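Local coordinates for terminal uridylyltransferase 1 (Trypanosoma brucei, PDB 5HZD), which adds uridines from UTP to the 3'-hydroxyl of mitochondrial guide RNAs, ribosomal RNAs and some mRNAs, and takes part in RNA editing, at residues A57-W65 with R493-E501; S324-F334 with I479-E490. All blocks are in the same frame, centred on the assembly; numbering follows the deposited sequence.

Contact 1: residues A57-W65 with R493-E501. With SO4 (sulfate ion), chain E.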
loop_
_atom_site.group_PDB
_atom_site.type_symbol
_atom_site.label_atom_id
_atom_site.label_comp_id
_atom_site.label_asym_id
_atom_site.label_seq_id
_atom_site.Cartn_x
_atom_site.Cartn_y
_atom_site.Cartn_z
ATOM N N ALA A 57 2.699 -2.221 37.097
ATOM C CA ALA A 57 3.752 -1.282 37.480
ATOM C C ALA A 57 4.066 -0.309 36.363
ATOM O O ALA A 57 4.346 0.867 36.626
ATOM C CB ALA A 57 5.019 -2.030 37.895
ATOM N N ARG A 58 4.024 -0.796 35.121
ATOM C CA ARG A 58 4.427 0.014 33.973
ATOM C C ARG A 58 3.225 0.645 33.280
ATOM O O ARG A 58 3.334 1.117 32.149
ATOM C CB ARG A 58 5.260 -0.809 32.968
ATOM C CG ARG A 58 6.488 -1.506 33.616
ATOM C CD ARG A 58 7.476 -0.502 34.233
ATOM N NE ARG A 58 8.552 -1.192 34.960
ATOM C CZ ARG A 58 9.789 -1.317 34.495
ATOM N NH1 ARG A 58 10.111 -0.788 33.321
ATOM N NH2 ARG A 58 10.717 -1.953 35.213
ATOM N N ARG A 59 2.097 0.723 33.979
ATOM C CA ARG A 59 0.886 1.311 33.374
ATOM C C ARG A 59 1.047 2.739 32.818
ATOM O O ARG A 59 0.580 3.019 31.722
ATOM C CB ARG A 59 -0.316 1.226 34.337
ATOM C CG ARG A 59 -0.286 2.193 35.505
ATOM C CD ARG A 59 -1.282 1.795 36.611
ATOM N NE ARG A 59 -1.133 2.638 37.805
ATOM C CZ ARG A 59 -0.199 2.456 38.737
ATOM N NH1 ARG A 59 0.670 1.456 38.623
ATOM N NH2 ARG A 59 -0.129 3.272 39.785
ATOM N N ASN A 60 1.764 3.610 33.526
ATOM C CA ASN A 60 1.946 4.978 33.047
ATOM C C ASN A 60 2.778 4.999 31.780
ATOM O O ASN A 60 2.513 5.787 30.872
ATOM C CB ASN A 60 2.595 5.860 34.113
ATOM C CG ASN A 60 1.685 6.074 35.318
ATOM O OD1 ASN A 60 0.464 5.937 35.200
ATOM N ND2 ASN A 60 2.267 6.434 36.469
ATOM N N THR A 61 3.784 4.133 31.727
ATOM C CA THR A 61 4.661 4.063 30.560
ATOM C C THR A 61 3.898 3.527 29.365
ATOM O O THR A 61 4.042 4.016 28.237
ATOM C CB THR A 61 5.904 3.169 30.866
ATOM O OG1 THR A 61 6.722 3.854 31.805
ATOM C CG2 THR A 61 6.688 2.896 29.560
ATOM N N ILE A 62 3.066 2.514 29.599
ATOM C CA ILE A 62 2.315 1.917 28.514
ATOM C C ILE A 62 1.315 2.931 27.933
ATOM O O ILE A 62 1.187 3.077 26.715
ATOM C CB ILE A 62 1.633 0.602 28.991
ATOM C CG1 ILE A 62 2.708 -0.415 29.344
ATOM C CG2 ILE A 62 0.693 0.061 27.925
ATOM C CD1 ILE A 62 2.193 -1.618 30.118
ATOM N N THR A 63 0.673 3.704 28.801
ATOM C CA THR A 63 -0.189 4.784 28.334
ATOM C C THR A 63 0.569 5.859 27.556
ATOM O O THR A 63 0.088 6.384 26.556
ATOM C CB THR A 63 -0.980 5.348 29.503
ATOM O OG1 THR A 63 -1.842 4.291 29.962
ATOM C CG2 THR A 63 -1.813 6.556 29.095
ATOM N N SER A 64 1.768 6.184 28.022
ATOM C CA SER A 64 2.624 7.120 27.310
ATOM C C SER A 64 2.924 6.592 25.919
ATOM O O SER A 64 2.929 7.352 24.951
ATOM C CB SER A 64 3.921 7.376 28.092
ATOM O OG SER A 64 4.755 8.304 27.418
ATOM N N TRP A 65 3.156 5.278 25.805
ATOM C CA TRP A 65 3.385 4.703 24.475
ATOM C C TRP A 65 2.123 4.850 23.613
ATOM O O TRP A 65 2.218 5.170 22.432
ATOM C CB TRP A 65 3.891 3.246 24.535
ATOM C CG TRP A 65 5.407 3.138 24.796
ATOM C CD1 TRP A 65 6.024 2.669 25.921
ATOM C CD2 TRP A 65 6.459 3.462 23.874
ATOM N NE1 TRP A 65 7.394 2.706 25.769
ATOM C CE2 TRP A 65 7.684 3.178 24.516
ATOM C CE3 TRP A 65 6.483 3.948 22.558
ATOM C CZ2 TRP A 65 8.920 3.387 23.897
ATOM C CZ3 TRP A 65 7.710 4.153 21.950
ATOM C CH2 TRP A 65 8.909 3.873 22.617
ATOM N N ARG A 493 12.177 -7.991 21.460
ATOM C CA ARG A 493 12.732 -6.664 21.631
ATOM C C ARG A 493 11.590 -5.642 21.684
ATOM O O ARG A 493 11.621 -4.721 22.520
ATOM C CB ARG A 493 13.707 -6.341 20.503
ATOM C CG ARG A 493 14.575 -5.151 20.813
ATOM C CD ARG A 493 15.401 -4.621 19.659
ATOM N NE ARG A 493 15.982 -5.639 18.791
ATOM C CZ ARG A 493 17.152 -6.254 18.967
ATOM N NH1 ARG A 493 17.945 -6.025 20.022
ATOM N NH2 ARG A 493 17.526 -7.138 18.062
ATOM N N GLY A 494 10.578 -5.819 20.842
ATOM C CA GLY A 494 9.446 -4.901 20.863
ATOM C C GLY A 494 8.701 -4.941 22.188
ATOM O O GLY A 494 8.332 -3.892 22.729
ATOM N N LEU A 495 8.483 -6.149 22.710
ATOM C CA LEU A 495 7.789 -6.354 23.978
ATOM C C LEU A 495 8.520 -5.608 25.082
ATOM O O LEU A 495 7.919 -4.840 25.838
ATOM C CB LEU A 495 7.763 -7.839 24.317
ATOM C CG LEU A 495 7.084 -8.231 25.616
ATOM C CD1 LEU A 495 5.597 -7.896 25.520
ATOM C CD2 LEU A 495 7.264 -9.717 25.884
ATOM N N LEU A 496 9.825 -5.828 25.166
ATOM C CA LEU A 496 10.619 -5.249 26.240
ATOM C C LEU A 496 10.677 -3.736 26.129
ATOM O O LEU A 496 10.725 -3.041 27.156
ATOM C CB LEU A 496 12.028 -5.856 26.275
ATOM C CG LEU A 496 12.028 -7.358 26.544
ATOM C CD1 LEU A 496 13.424 -7.985 26.331
ATOM C CD2 LEU A 496 11.515 -7.652 27.933
ATOM N N SER A 497 10.689 -3.215 24.908
ATOM C CA SER A 497 10.857 -1.770 24.705
ATOM C C SER A 497 9.624 -0.983 25.149
ATOM O O SER A 497 9.732 0.182 25.544
ATOM C CB SER A 497 11.106 -1.468 23.233
ATOM O OG SER A 497 12.373 -1.975 22.833
ATOM N N LEU A 498 8.456 -1.600 25.069
ATOM C CA LEU A 498 7.213 -0.875 25.376
ATOM C C LEU A 498 6.985 -0.801 26.892
ATOM O O LEU A 498 6.074 -0.106 27.373
ATOM C CB LEU A 498 6.006 -1.515 24.665
ATOM C CG LEU A 498 5.996 -1.348 23.149
ATOM C CD1 LEU A 498 4.973 -2.304 22.499
ATOM C CD2 LEU A 498 5.705 0.074 22.743
ATOM N N LEU A 499 7.791 -1.536 27.651
ATOM C CA LEU A 499 7.689 -1.465 29.114
ATOM C C LEU A 499 8.610 -0.418 29.687
ATOM O O LEU A 499 8.664 -0.233 30.907
ATOM C CB LEU A 499 8.051 -2.802 29.776
ATOM C CG LEU A 499 7.228 -3.991 29.324
ATOM C CD1 LEU A 499 7.779 -5.267 29.962
ATOM C CD2 LEU A 499 5.777 -3.784 29.711
ATOM N N LYS A 500 9.379 0.237 28.831
ATOM C CA LYS A 500 10.404 1.149 29.304
ATOM C C LYS A 500 10.306 2.513 28.644
ATOM O O LYS A 500 9.597 2.694 27.657
ATOM C CB LYS A 500 11.783 0.557 29.020
ATOM C CG LYS A 500 12.016 -0.770 29.678
ATOM C CD LYS A 500 13.410 -1.332 29.365
ATOM C CE LYS A 500 13.736 -1.295 27.881
ATOM N NZ LYS A 500 14.470 -0.039 27.537
ATOM N N GLU A 501 11.011 3.490 29.204
ATOM C CA GLU A 501 11.236 4.746 28.491
ATOM C C GLU A 501 12.099 4.542 27.238
ATOM O O GLU A 501 11.731 4.967 26.136
ATOM C CB GLU A 501 11.871 5.783 29.418
ATOM C CG GLU A 501 10.912 6.908 29.792
ATOM C CD GLU A 501 9.495 6.397 30.045
ATOM O OE1 GLU A 501 9.337 5.447 30.846
ATOM O OE2 GLU A 501 8.542 6.939 29.434
HETATM S S SO4 E . 18.959 -4.587 23.055
HETATM O O1 SO4 E . 19.841 -5.292 22.124
HETATM O O2 SO4 E . 17.563 -4.679 22.605
HETATM O O3 SO4 E . 19.361 -3.180 23.108
HETATM O O4 SO4 E . 19.097 -5.196 24.379
HETATM O O HOH W 1 6.608 5.975 26.740
#
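The segment 493-501 meets the indole of Trp65 on one face and along an edge. Leu498 lays CD2 over the face, 3.8 Å from the centroid of the five-membered ring, a CH-pi contact; a water lies over the opposite face, near the rim, bound to Ser64 OG and more weakly to Glu501 OE2. At the edge, Trp65 NE1 donates to Lys500 O (2.9 Å) with the carbonyl oxygen close to the ring plane and the N-H...O angle at 155°. Together the N-H bond and the methyl restrain how the ring can turn, and Phe509 adds an edge-to-face contact with the same ring. The guanidinium of Arg58 works at its own edge: with the chain bending at chi2 (-61°), NH1 donates to Leu499 O (2.9 Å) from 34° out of the carbonyl plane, in a rather bent bond. Between these two donors, Thr61 rests CG2 3.5 Å from Lys500 O, while its OG1 lies 3.2 Å from Glu501 OE1. Deeper, Ile62 CD1 meets Leu499 CD2 at 4.2 Å. Elsewhere, Arg493 NH1 holds a sulfate, probably from the crystallisation liquor, that Arg39 also binds. The whole illustrates how the turn that follows a helix is held: helix 481-497 runs into a type I beta turn, Ser497 to Lys500, and the N-cap residue Arg58 and Trp65, two turns into helix 59-76, supply donors to successive main-chain carbonyls there.

Contact 2: residues S324-F334 with I479-E490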
loop_
_atom_site.group_PDB
_atom_site.type_symbol
_atom_site.label_atom_id
_atom_site.label_comp_id
_atom_site.label_asym_id
_atom_site.label_seq_id
_atom_site.Cartn_x
_atom_site.Cartn_y
_atom_site.Cartn_z
ATOM N N SER A 324 13.038 -2.802 12.139
ATOM C CA SER A 324 13.606 -3.973 12.819
ATOM C C SER A 324 14.049 -5.042 11.822
ATOM O O SER A 324 14.715 -6.001 12.199
ATOM C CB SER A 324 12.580 -4.588 13.769
ATOM O OG SER A 324 11.485 -5.109 13.031
ATOM N N GLY A 325 13.673 -4.875 10.558
ATOM C CA GLY A 325 14.026 -5.833 9.516
ATOM C C GLY A 325 13.097 -7.013 9.294
ATOM O O GLY A 325 13.356 -7.860 8.433
ATOM N N VAL A 326 11.998 -7.086 10.033
ATOM C CA VAL A 326 11.094 -8.228 9.864
ATOM C C VAL A 326 10.179 -8.043 8.653
ATOM O O VAL A 326 9.576 -8.985 8.151
ATOM C CB VAL A 326 10.234 -8.469 11.121
ATOM C CG1 VAL A 326 11.094 -8.588 12.346
ATOM C CG2 VAL A 326 9.240 -7.392 11.309
ATOM N N ASN A 327 10.069 -6.788 8.195
ATOM C CA ASN A 327 9.322 -6.440 6.986
ATOM C C ASN A 327 10.392 -6.045 5.966
ATOM O O ASN A 327 10.983 -4.976 6.060
ATOM C CB ASN A 327 8.388 -5.265 7.292
ATOM C CG ASN A 327 7.609 -4.751 6.073
ATOM O OD1 ASN A 327 7.938 -5.038 4.923
ATOM N ND2 ASN A 327 6.564 -3.976 6.338
ATOM N N ASN A 328 10.670 -6.952 5.026
ATOM C CA ASN A 328 11.770 -6.782 4.074
ATOM C C ASN A 328 11.616 -7.894 3.041
ATOM O O ASN A 328 12.408 -8.821 2.992
ATOM C CB ASN A 328 13.105 -6.906 4.792
ATOM C CG ASN A 328 14.268 -6.577 3.897
ATOM O OD1 ASN A 328 14.135 -5.789 2.953
ATOM N ND2 ASN A 328 15.422 -7.173 4.187
ATOM N N SER A 329 10.554 -7.825 2.246
ATOM C CA SER A 329 10.231 -8.935 1.344
ATOM C C SER A 329 11.324 -9.239 0.307
ATOM O O SER A 329 11.472 -10.395 -0.099
ATOM C CB SER A 329 8.890 -8.706 0.642
ATOM O OG SER A 329 8.918 -7.493 -0.109
ATOM N N VAL A 330 12.084 -8.226 -0.117
ATOM C CA VAL A 330 13.141 -8.490 -1.111
ATOM C C VAL A 330 14.164 -9.494 -0.610
ATOM O O VAL A 330 14.804 -10.180 -1.406
ATOM C CB VAL A 330 13.871 -7.224 -1.643
ATOM C CG1 VAL A 330 12.905 -6.319 -2.400
ATOM C CG2 VAL A 330 14.607 -6.473 -0.526
ATOM N N ASN A 331 14.315 -9.595 0.707
ATOM C CA ASN A 331 15.236 -10.576 1.257
ATOM C C ASN A 331 14.522 -11.721 1.936
ATOM O O ASN A 331 15.119 -12.418 2.741
ATOM C CB ASN A 331 16.211 -9.928 2.235
ATOM C CG ASN A 331 17.113 -8.945 1.547
ATOM O OD1 ASN A 331 17.172 -7.768 1.909
ATOM N ND2 ASN A 331 17.810 -9.420 0.520
ATOM N N GLY A 332 13.242 -11.883 1.620
ATOM C CA GLY A 332 12.505 -13.079 2.016
ATOM C C GLY A 332 11.747 -12.952 3.329
ATOM O O GLY A 332 11.132 -13.925 3.811
ATOM N N TYR A 333 11.792 -11.770 3.937
ATOM C CA TYR A 333 11.033 -11.599 5.172
ATOM C C TYR A 333 9.604 -11.217 4.803
ATOM O O TYR A 333 9.175 -11.416 3.643
ATOM C CB TYR A 333 11.687 -10.590 6.110
ATOM C CG TYR A 333 13.009 -11.069 6.681
ATOM C CD1 TYR A 333 13.053 -11.797 7.862
ATOM C CD2 TYR A 333 14.202 -10.789 6.026
ATOM C CE1 TYR A 333 14.256 -12.238 8.389
ATOM C CE2 TYR A 333 15.417 -11.228 6.539
ATOM C CZ TYR A 333 15.428 -11.950 7.726
ATOM O OH TYR A 333 16.636 -12.395 8.242
ATOM N N PHE A 334 8.852 -10.668 5.753
ATOM C CA PHE A 334 7.437 -10.392 5.491
ATOM C C PHE A 334 7.226 -9.108 4.694
ATOM O O PHE A 334 8.079 -8.225 4.632
ATOM C CB PHE A 334 6.694 -10.244 6.814
ATOM C CG PHE A 334 6.551 -11.518 7.577
ATOM C CD1 PHE A 334 5.949 -12.632 7.011
ATOM C CD2 PHE A 334 6.986 -11.591 8.895
ATOM C CE1 PHE A 334 5.806 -13.816 7.730
ATOM C CE2 PHE A 334 6.826 -12.762 9.617
ATOM C CZ PHE A 334 6.243 -13.872 9.045
ATOM N N ILE A 479 10.994 -17.803 4.964
ATOM C CA ILE A 479 11.581 -17.706 6.290
ATOM C C ILE A 479 11.939 -19.062 6.867
ATOM O O ILE A 479 11.078 -19.763 7.416
ATOM C CB ILE A 479 10.653 -16.918 7.248
ATOM C CG1 ILE A 479 10.362 -15.544 6.641
ATOM C CG2 ILE A 479 11.301 -16.826 8.639
ATOM C CD1 ILE A 479 9.387 -14.694 7.460
ATOM N N GLY A 480 13.204 -19.449 6.726
ATOM C CA GLY A 480 13.696 -20.669 7.332
ATOM C C GLY A 480 14.037 -20.475 8.804
ATOM O O GLY A 480 13.788 -19.408 9.360
ATOM N N VAL A 481 14.620 -21.480 9.436
ATOM C CA VAL A 481 14.747 -21.463 10.895
ATOM C C VAL A 481 15.584 -20.298 11.445
ATOM O O VAL A 481 15.141 -19.627 12.392
ATOM C CB VAL A 481 15.222 -22.814 11.465
ATOM C CG1 VAL A 481 16.640 -23.173 11.021
ATOM C CG2 VAL A 481 15.092 -22.815 13.007
ATOM N N THR A 482 16.764 -20.046 10.888
ATOM C CA THR A 482 17.562 -18.933 11.414
ATOM C C THR A 482 16.868 -17.609 11.146
ATOM O O THR A 482 16.829 -16.735 12.026
ATOM C CB THR A 482 19.045 -18.935 10.914
ATOM O OG1 THR A 482 19.078 -18.803 9.485
ATOM C CG2 THR A 482 19.701 -20.204 11.323
ATOM N N LYS A 483 16.265 -17.444 9.970
ATOM C CA LYS A 483 15.549 -16.204 9.724
ATOM C C LYS A 483 14.398 -16.071 10.733
ATOM O O LYS A 483 14.092 -14.967 11.197
ATOM C CB LYS A 483 15.024 -16.143 8.277
ATOM C CG LYS A 483 16.094 -15.857 7.237
ATOM C CD LYS A 483 15.482 -15.372 5.922
ATOM C CE LYS A 483 16.570 -15.139 4.886
ATOM N NZ LYS A 483 15.997 -14.678 3.590
ATOM N N SER A 484 13.759 -17.188 11.080
ATOM C CA SER A 484 12.577 -17.125 11.961
ATOM C C SER A 484 13.005 -16.669 13.351
ATOM O O SER A 484 12.260 -15.964 14.037
ATOM C CB SER A 484 11.833 -18.477 12.053
ATOM O OG SER A 484 12.530 -19.416 12.858
ATOM N N LEU A 485 14.218 -17.034 13.750
ATOM C CA LEU A 485 14.675 -16.672 15.087
ATOM C C LEU A 485 15.096 -15.198 15.100
ATOM O O LEU A 485 15.016 -14.546 16.149
ATOM C CB LEU A 485 15.797 -17.599 15.547
ATOM C CG LEU A 485 15.270 -19.040 15.753
ATOM C CD1 LEU A 485 16.355 -19.939 16.334
ATOM C CD2 LEU A 485 13.999 -19.054 16.637
ATOM N N ARG A 486 15.532 -14.676 13.952
ATOM C CA ARG A 486 15.709 -13.223 13.811
ATOM C C ARG A 486 14.384 -12.491 14.015
ATOM O O ARG A 486 14.335 -11.450 14.675
ATOM C CB ARG A 486 16.368 -12.854 12.465
ATOM C CG ARG A 486 17.817 -13.344 12.383
ATOM C CD ARG A 486 18.431 -13.156 10.985
ATOM N NE ARG A 486 18.467 -11.741 10.616
ATOM C CZ ARG A 486 19.462 -10.925 10.950
ATOM N NH1 ARG A 486 20.486 -11.391 11.654
ATOM N NH2 ARG A 486 19.434 -9.645 10.588
ATOM N N VAL A 487 13.301 -13.030 13.470
ATOM C CA VAL A 487 11.982 -12.447 13.665
ATOM C C VAL A 487 11.566 -12.528 15.133
ATOM O O VAL A 487 11.139 -11.536 15.722
ATOM C CB VAL A 487 10.922 -13.137 12.784
ATOM C CG1 VAL A 487 9.532 -12.571 13.102
ATOM C CG2 VAL A 487 11.255 -12.890 11.304
ATOM N N ARG A 488 11.684 -13.714 15.727
ATOM C CA ARG A 488 11.348 -13.864 17.140
ATOM C C ARG A 488 12.150 -12.900 18.003
ATOM O O ARG A 488 11.624 -12.373 18.984
ATOM C CB ARG A 488 11.573 -15.296 17.626
ATOM C CG ARG A 488 10.637 -16.348 16.980
ATOM C CD ARG A 488 9.136 -16.085 17.211
ATOM N NE ARG A 488 8.770 -16.169 18.628
ATOM C CZ ARG A 488 8.523 -17.301 19.296
ATOM N NH1 ARG A 488 8.613 -18.502 18.707
ATOM N NH2 ARG A 488 8.172 -17.239 20.572
ATOM N N THR A 489 13.427 -12.700 17.679
ATOM C CA THR A 489 14.268 -11.743 18.418
ATOM C C THR A 489 13.620 -10.372 18.461
ATOM O O THR A 489 13.521 -9.751 19.542
ATOM C CB THR A 489 15.666 -11.554 17.782
ATOM O OG1 THR A 489 16.381 -12.794 17.822
ATOM C CG2 THR A 489 16.493 -10.532 18.547
ATOM N N GLU A 490 13.179 -9.908 17.292
ATOM C CA GLU A 490 12.568 -8.580 17.208
ATOM C C GLU A 490 11.231 -8.493 17.944
ATOM O O GLU A 490 10.897 -7.426 18.498
ATOM C CB GLU A 490 12.443 -8.102 15.754
ATOM C CG GLU A 490 13.801 -8.001 15.011
ATOM C CD GLU A 490 14.858 -7.162 15.738
ATOM O OE1 GLU A 490 14.518 -6.141 16.393
ATOM O OE2 GLU A 490 16.070 -7.535 15.676
#
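Val487 projects from helix 481-497 between two aromatic rings of the loop 324-334, and its fork fits both: CG2 meets the edge of Tyr333 at CD1 (4.0 Å), while CG1, anti to the backbone N (chi1 175°), comes to the edge of Phe334. Each ring also receives a bump on a face. Ile479 presses CD1 onto Phe334, 3.7 Å from the ring centroid and nearly on its normal. The aliphatic chain of Lys483 crosses one face of Tyr333, and Gly325 O lies over the opposite face, so the phenol is sandwiched. Extended beyond CG, the same lysine reaches past Gly332, where the absence of a side chain lets the ammonium through to Asn331 O (NZ to O, 2.6 Å). Arg486 adds a weak bond from NE to Tyr333 OH (3.1 Å); its NH1 is committed to Leu33 O. Farther along the helix the relief is reversed: Val326 pushes CG1 into the hollow between Val487 and Glu490, 3.7 Å from Glu490 CB, and Ser324 CB packs against the bent chain of Glu490, whose OE2 pairs with Arg493. Ser324 OG itself turns back to Trp320 O within helix 310-324. Ile465 of the proposed nucleotide recognition motif touches Phe334 too, and Asn327 ND2 bonds to Ser336 OG, a UTP-binding residue. This is a loop between two helices seated against the flank of a third, beside UTP-binding residues of a terminal uridylyltransferase.

Helix 481-497 serves both contacts, its earlier turns in contact 2 and its last turns, with the turn that follows, in contact 1; the two centres are 24 Å apart. Along the chain, contact 2 is nested within the loop that contact 1 closes. Their settings differ. Contact 2 adjoins the UTP site, with the side chain of Ser324 about 7 Å from that of Lys322 and Phe334's about 8 Å from that of Ser336; Lys483's is about 12 Å from the zinc ion of the finger. Contact 1 lies away from the annotated sites and joins the end of the same helix and the turn after it to helix 59-76.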